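Local structure of putative immunoglobulin A1 protease (Bacteroides ovatus, 3N6Z) at residues 86-91 with 114-119; 268-273 with 303-308. The protein is a putative immunoglobulin A1 protease, probably a hydrolase, whose activity and substrate remain unproven. All coordinates share one frame; numbering follows the deposited sequence. Where two conformers were deposited one is given.

Contact 1: residues 86-91 with 114-119; sequences DWQSLN and CSAGDY
Trp87, Gln88 and Ser89 run in the same sense as Cys114, Gly117 and Tyr119, with CA atoms 5.5 Å apart at the closest pair, Gln88 and Gly117. The two irregular segments belong to successive coils of a parallel beta-helix, one before strand 100-105, the other starting at the end of strand 113-114. Cys114 puts its sulfur in the plane of the Trp87 indole, at the edge, with SG 3.9 Å from CD1. The neighbouring ring atom NE1 hydrogen-bonds to Phe122 O, and Phe122 also stacks on the ring. Ser89 makes the direct polar link: its OG, set between backbone N and carbonyl carbon (chi1 70°), donates to Asp118 O over 2.7 Å, nearly along the C=O axis (163°). Water 2 reinforces this by accepting from Ser89 N and donating to both Ala116 O and Asp118 O. An alanine in place of Ser89 would probably leave Asp118 O with water 2 but without its direct donor from this segment. Farther out, Gln88 extends past Ala116, its CG 3.8 Å from Ala116 O. Its amide oxygen OE1 receives a bond of 3.2 Å from water 1, which in turn accepts from Asp118 N.

Contact 2: residues 268-273 with 303-308; sequences SAAWSN and ESIVLK
Ser304 O passes 4.4 Å from Asn273 OD1 without a bond, where the second segment first nears the other. Here two neighbouring coils of the parallel beta-helix turn a corner one beside the other: strands 268-270 and 299-302 adjoin on one face, strands 274-276 and 307-309 on the next. Ile305 then carries most of the packing. Its CB points toward the other segment and comes within 3.3 Å of Ser272 O, while Ile305 CG2 rests 3.6 Å from Trp271 C. CG1 lies between the backbone N and the carbonyl carbon (chi1 69°), and the branch then runs extended to CD1, 4.5 Å from Ala270 CB. The isoleucine thus covers Ser272 O with carbon, and this buried oxygen has no polar partner in the model; Ser272 OG, by contrast, bonds to Gly241 O of the preceding coil. The Trp271 ring lies against helix 334-344 and meets Tyr356. At Val306 the backbone N brings in a polar bond, while the valine side chain crosses that of Asn273 obliquely, Val306 CB 3.6 Å from Asn273 OD1. That hydrogen bond between the two segments runs from Val306 N to Asn273 OD1, 2.8 Å long and fairly straight at 158°, the donor tilted 27° from the amide plane.

Contacts 1 and 2 lie on opposite sides of the centre of the chain, about 16 Å and 18 Å from it; their own centres are about 31 Å apart and their nearest atoms about 20 Å, so they do not touch. Both join successive coils of one beta-helix, and the same eight-stranded sheet runs between them: residues 114-119 leave its outermost strand 113-114, whereas contact 2 leads into strands 274-276 and 307-309 near the far end. Contact 1 combines one direct serine hydrogen bond with bridging waters, contact 2 isoleucine packing with one hydrogen bond to the side-chain oxygen of Asn273. No active site is identified; a glycerol, probably from crystallisation, hydrogen-bonds to Tyr119 OH beside contact 1.

Contact 1: residues 86-91 with 114-119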
loop_
_atom_site.group_PDB
_atom_site.type_symbol
_atom_site.label_atom_id
_atom_site.label_comp_id
_atom_site.label_asym_id
_atom_site.label_seq_id
_atom_site.Cartn_x
_atom_site.Cartn_y
_atom_site.Cartn_z
ATOM N N ASP A 86 -5.048 -12.429 16.725
ATOM C CA ASP A 86 -6.499 -12.203 16.559
ATOM C C ASP A 86 -6.879 -11.035 15.665
ATOM O O ASP A 86 -8.046 -10.596 15.683
ATOM C CB ASP A 86 -7.194 -12.057 17.948
ATOM C CG ASP A 86 -6.792 -10.791 18.706
ATOM O OD1 ASP A 86 -5.770 -10.166 18.380
ATOM O OD2 ASP A 86 -7.484 -10.434 19.696
ATOM N N TRP A 87 -5.941 -10.509 14.871
ATOM C CA TRP A 87 -6.310 -9.379 14.020
ATOM C C TRP A 87 -7.166 -9.841 12.855
ATOM O O TRP A 87 -6.782 -10.745 12.128
ATOM C CB TRP A 87 -5.082 -8.700 13.470
ATOM C CG TRP A 87 -5.383 -7.379 12.876
ATOM C CD1 TRP A 87 -5.592 -7.099 11.544
ATOM C CD2 TRP A 87 -5.457 -6.131 13.560
ATOM N NE1 TRP A 87 -5.813 -5.752 11.370
ATOM C CE2 TRP A 87 -5.688 -5.130 12.587
ATOM C CE3 TRP A 87 -5.311 -5.741 14.903
ATOM C CZ2 TRP A 87 -5.786 -3.784 12.925
ATOM C CZ3 TRP A 87 -5.410 -4.399 15.221
ATOM C CH2 TRP A 87 -5.669 -3.445 14.250
ATOM N N GLN A 88 -8.267 -9.134 12.645
ATOM C CA GLN A 88 -8.920 -9.114 11.349
ATOM C C GLN A 88 -9.031 -7.631 10.977
ATOM O O GLN A 88 -9.050 -6.747 11.830
ATOM C CB GLN A 88 -10.257 -9.853 11.383
ATOM C CG GLN A 88 -10.081 -11.347 11.717
ATOM C CD GLN A 88 -11.368 -12.147 11.645
ATOM O OE1 GLN A 88 -12.418 -11.622 11.293
ATOM N NE2 GLN A 88 -11.275 -13.430 11.947
ATOM N N SER A 89 -9.057 -7.360 9.684
ATOM C CA SER A 89 -8.971 -5.994 9.214
ATOM C C SER A 89 -10.054 -5.094 9.800
ATOM O O SER A 89 -11.188 -5.537 10.040
ATOM C CB SER A 89 -8.972 -5.942 7.705
ATOM O OG SER A 89 -10.229 -6.296 7.179
ATOM N N LEU A 90 -9.707 -3.840 10.054
ATOM C CA LEU A 90 -10.617 -2.946 10.776
ATOM C C LEU A 90 -11.931 -2.705 10.062
ATOM O O LEU A 90 -12.976 -2.654 10.711
ATOM C CB LEU A 90 -9.901 -1.622 11.062
ATOM C CG LEU A 90 -8.758 -1.704 12.057
ATOM C CD1 LEU A 90 -7.802 -0.535 11.947
ATOM C CD2 LEU A 90 -9.347 -1.816 13.477
ATOM N N ASN A 91 -11.853 -2.546 8.737
ATOM C CA ASN A 91 -13.039 -2.159 7.962
ATOM C C ASN A 91 -13.253 -3.035 6.737
ATOM O O ASN A 91 -13.836 -2.598 5.755
ATOM C CB ASN A 91 -12.954 -0.699 7.552
ATOM C CG ASN A 91 -14.260 -0.143 6.994
ATOM O OD1 ASN A 91 -15.346 -0.396 7.550
ATOM N ND2 ASN A 91 -14.164 0.618 5.905
ATOM N N CYS A 114 -1.634 -10.865 9.588
ATOM C CA CYS A 114 -3.056 -11.099 9.365
ATOM C C CYS A 114 -3.239 -12.034 8.173
ATOM O O CYS A 114 -2.790 -11.715 7.064
ATOM C CB CYS A 114 -3.807 -9.788 9.128
ATOM S SG CYS A 114 -5.614 -10.032 8.934
ATOM N N SER A 115 -3.924 -13.150 8.400
ATOM C CA SER A 115 -4.229 -14.131 7.362
ATOM C C SER A 115 -5.604 -14.729 7.553
ATOM O O SER A 115 -5.812 -15.921 7.233
ATOM C CB SER A 115 -3.181 -15.245 7.326
ATOM O OG SER A 115 -3.167 -15.943 8.544
ATOM N N ALA A 116 -6.542 -13.933 8.048
ATOM C CA ALA A 116 -7.899 -14.391 8.305
ATOM C C ALA A 116 -8.862 -13.226 8.176
ATOM O O ALA A 116 -8.486 -12.096 8.373
ATOM C CB ALA A 116 -8.013 -14.995 9.710
ATOM N N GLY A 117 -10.113 -13.542 7.883
ATOM C CA GLY A 117 -11.175 -12.537 7.745
ATOM C C GLY A 117 -11.192 -11.914 6.377
ATOM O O GLY A 117 -10.436 -12.289 5.489
ATOM N N ASP A 118 -12.096 -10.962 6.200
ATOM C CA ASP A 118 -12.205 -10.256 4.937
ATOM C C ASP A 118 -11.052 -9.275 4.770
ATOM O O ASP A 118 -10.736 -8.525 5.691
ATOM C CB ASP A 118 -13.522 -9.490 4.854
ATOM C CG ASP A 118 -14.710 -10.386 4.667
ATOM O OD1 ASP A 118 -14.511 -11.548 4.295
ATOM O OD2 ASP A 118 -15.842 -9.913 4.844
ATOM N N TYR A 119 -10.470 -9.257 3.581
ATOM C CA TYR A 119 -9.371 -8.358 3.217
ATOM C C TYR A 119 -8.280 -8.284 4.277
ATOM O O TYR A 119 -8.008 -7.223 4.845
ATOM C CB TYR A 119 -9.907 -6.964 2.849
ATOM C CG TYR A 119 -10.749 -6.970 1.632
ATOM C CD1 TYR A 119 -10.176 -7.212 0.382
ATOM C CD2 TYR A 119 -12.107 -6.747 1.695
ATOM C CE1 TYR A 119 -10.948 -7.239 -0.770
ATOM C CE2 TYR A 119 -12.899 -6.795 0.537
ATOM C CZ TYR A 119 -12.315 -7.019 -0.687
ATOM O OH TYR A 119 -13.092 -7.052 -1.822
HETATM O O HOH W 1 -13.298 -10.042 8.660
HETATM O O HOH W 2 -9.063 -9.486 7.830
#

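Contact 2: residues 268-273 with 303-308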
loop_
_atom_site.group_PDB
_atom_site.type_symbol
_atom_site.label_atom_id
_atom_site.label_comp_id
_atom_site.label_asym_id
_atom_site.label_seq_id
_atom_site.Cartn_x
_atom_site.Cartn_y
_atom_site.Cartn_z
ATOM N N SER A 268 8.035 8.474 -9.656
ATOM C CA SER A 268 8.065 7.164 -9.018
ATOM C C SER A 268 9.128 6.290 -9.622
ATOM O O SER A 268 9.637 6.548 -10.731
ATOM C CB SER A 268 6.669 6.527 -9.062
ATOM O OG SER A 268 5.733 7.314 -8.263
ATOM N N ALA A 269 9.514 5.244 -8.894
ATOM C CA ALA A 269 10.608 4.394 -9.355
ATOM C C ALA A 269 10.427 2.922 -8.968
ATOM O O ALA A 269 10.002 2.593 -7.840
ATOM C CB ALA A 269 11.956 4.891 -8.784
ATOM N N ALA A 270 10.790 2.039 -9.889
ATOM C CA ALA A 270 10.796 0.600 -9.664
ATOM C C ALA A 270 12.213 0.143 -9.360
ATOM O O ALA A 270 13.136 0.404 -10.149
ATOM C CB ALA A 270 10.236 -0.150 -10.901
ATOM N N TRP A 271 12.372 -0.559 -8.260
ATOM C CA TRP A 271 13.660 -1.106 -7.859
ATOM C C TRP A 271 13.519 -2.540 -7.386
ATOM O O TRP A 271 14.366 -3.055 -6.640
ATOM C CB TRP A 271 14.308 -0.176 -6.821
ATOM C CG TRP A 271 15.776 -0.147 -6.735
ATOM C CD1 TRP A 271 16.657 -1.139 -7.054
ATOM C CD2 TRP A 271 16.554 0.933 -6.212
ATOM N NE1 TRP A 271 17.950 -0.707 -6.822
ATOM C CE2 TRP A 271 17.910 0.551 -6.292
ATOM C CE3 TRP A 271 16.235 2.190 -5.707
ATOM C CZ2 TRP A 271 18.956 1.391 -5.848
ATOM C CZ3 TRP A 271 17.253 3.021 -5.280
ATOM C CH2 TRP A 271 18.600 2.613 -5.348
ATOM N N SER A 272 12.494 -3.234 -7.889
ATOM C CA SER A 272 12.199 -4.625 -7.553
ATOM C C SER A 272 12.521 -5.555 -8.720
ATOM O O SER A 272 12.278 -5.215 -9.875
ATOM C CB SER A 272 10.707 -4.776 -7.239
ATOM O OG SER A 272 10.337 -4.000 -6.128
ATOM N N ASN A 273 12.974 -6.772 -8.416
ATOM C CA ASN A 273 12.962 -7.852 -9.395
ATOM C C ASN A 273 11.520 -8.335 -9.605
ATOM O O ASN A 273 10.756 -8.444 -8.632
ATOM C CB ASN A 273 13.835 -9.007 -8.913
ATOM C CG ASN A 273 15.297 -8.619 -8.787
ATOM O OD1 ASN A 273 15.807 -7.849 -9.603
ATOM N ND2 ASN A 273 15.985 -9.168 -7.782
ATOM N N GLU A 303 18.458 0.135 -13.370
ATOM C CA GLU A 303 19.010 -0.570 -14.523
ATOM C C GLU A 303 19.327 -2.034 -14.204
ATOM O O GLU A 303 19.405 -2.853 -15.115
ATOM C CB GLU A 303 20.273 0.148 -15.013
ATOM C CG GLU A 303 21.425 0.075 -14.051
ATOM C CD GLU A 303 22.601 0.985 -14.381
ATOM O OE1 GLU A 303 22.594 1.581 -15.479
ATOM O OE2 GLU A 303 23.535 1.038 -13.524
ATOM N N SER A 304 19.494 -2.360 -12.922
ATOM C CA SER A 304 19.904 -3.707 -12.536
ATOM C C SER A 304 18.771 -4.642 -12.112
ATOM O O SER A 304 19.054 -5.789 -11.774
ATOM C CB SER A 304 20.919 -3.611 -11.415
ATOM O OG SER A 304 20.331 -3.079 -10.246
ATOM N N ILE A 305 17.508 -4.183 -12.159
ATOM C CA ILE A 305 16.425 -5.108 -11.809
ATOM C C ILE A 305 16.350 -6.217 -12.858
ATOM O O ILE A 305 16.685 -6.016 -14.041
ATOM C CB ILE A 305 15.057 -4.411 -11.555
ATOM C CG1 ILE A 305 14.453 -3.819 -12.829
ATOM C CG2 ILE A 305 15.197 -3.378 -10.429
ATOM C CD1 ILE A 305 13.065 -3.153 -12.591
ATOM N N VAL A 306 15.895 -7.385 -12.405
ATOM C CA VAL A 306 15.766 -8.568 -13.276
ATOM C C VAL A 306 14.273 -8.817 -13.523
ATOM O O VAL A 306 13.489 -8.920 -12.574
ATOM C CB VAL A 306 16.436 -9.792 -12.621
ATOM C CG1 VAL A 306 16.245 -11.048 -13.465
ATOM C CG2 VAL A 306 17.929 -9.511 -12.376
ATOM N N LEU A 307 13.913 -8.904 -14.802
ATOM C CA LEU A 307 12.548 -9.166 -15.256
ATOM C C LEU A 307 12.558 -10.558 -15.894
ATOM O O LEU A 307 13.383 -10.852 -16.765
ATOM C CB LEU A 307 12.028 -8.112 -16.253
ATOM C CG LEU A 307 11.315 -6.859 -15.711
ATOM C CD1 LEU A 307 12.249 -6.027 -14.830
ATOM C CD2 LEU A 307 10.740 -6.019 -16.876
ATOM N N LYS A 308 11.611 -11.391 -15.472
ATOM C CA LYS A 308 11.483 -12.769 -15.963
ATOM C C LYS A 308 10.042 -13.128 -16.259
ATOM O O LYS A 308 9.130 -12.772 -15.505
ATOM C CB LYS A 308 12.060 -13.779 -14.969
ATOM C CG LYS A 308 13.572 -13.754 -14.850
ATOM C CD LYS A 308 14.067 -14.847 -13.940
ATOM C CE LYS A 308 15.585 -14.917 -13.922
ATOM N NZ LYS A 308 16.063 -16.065 -13.064
#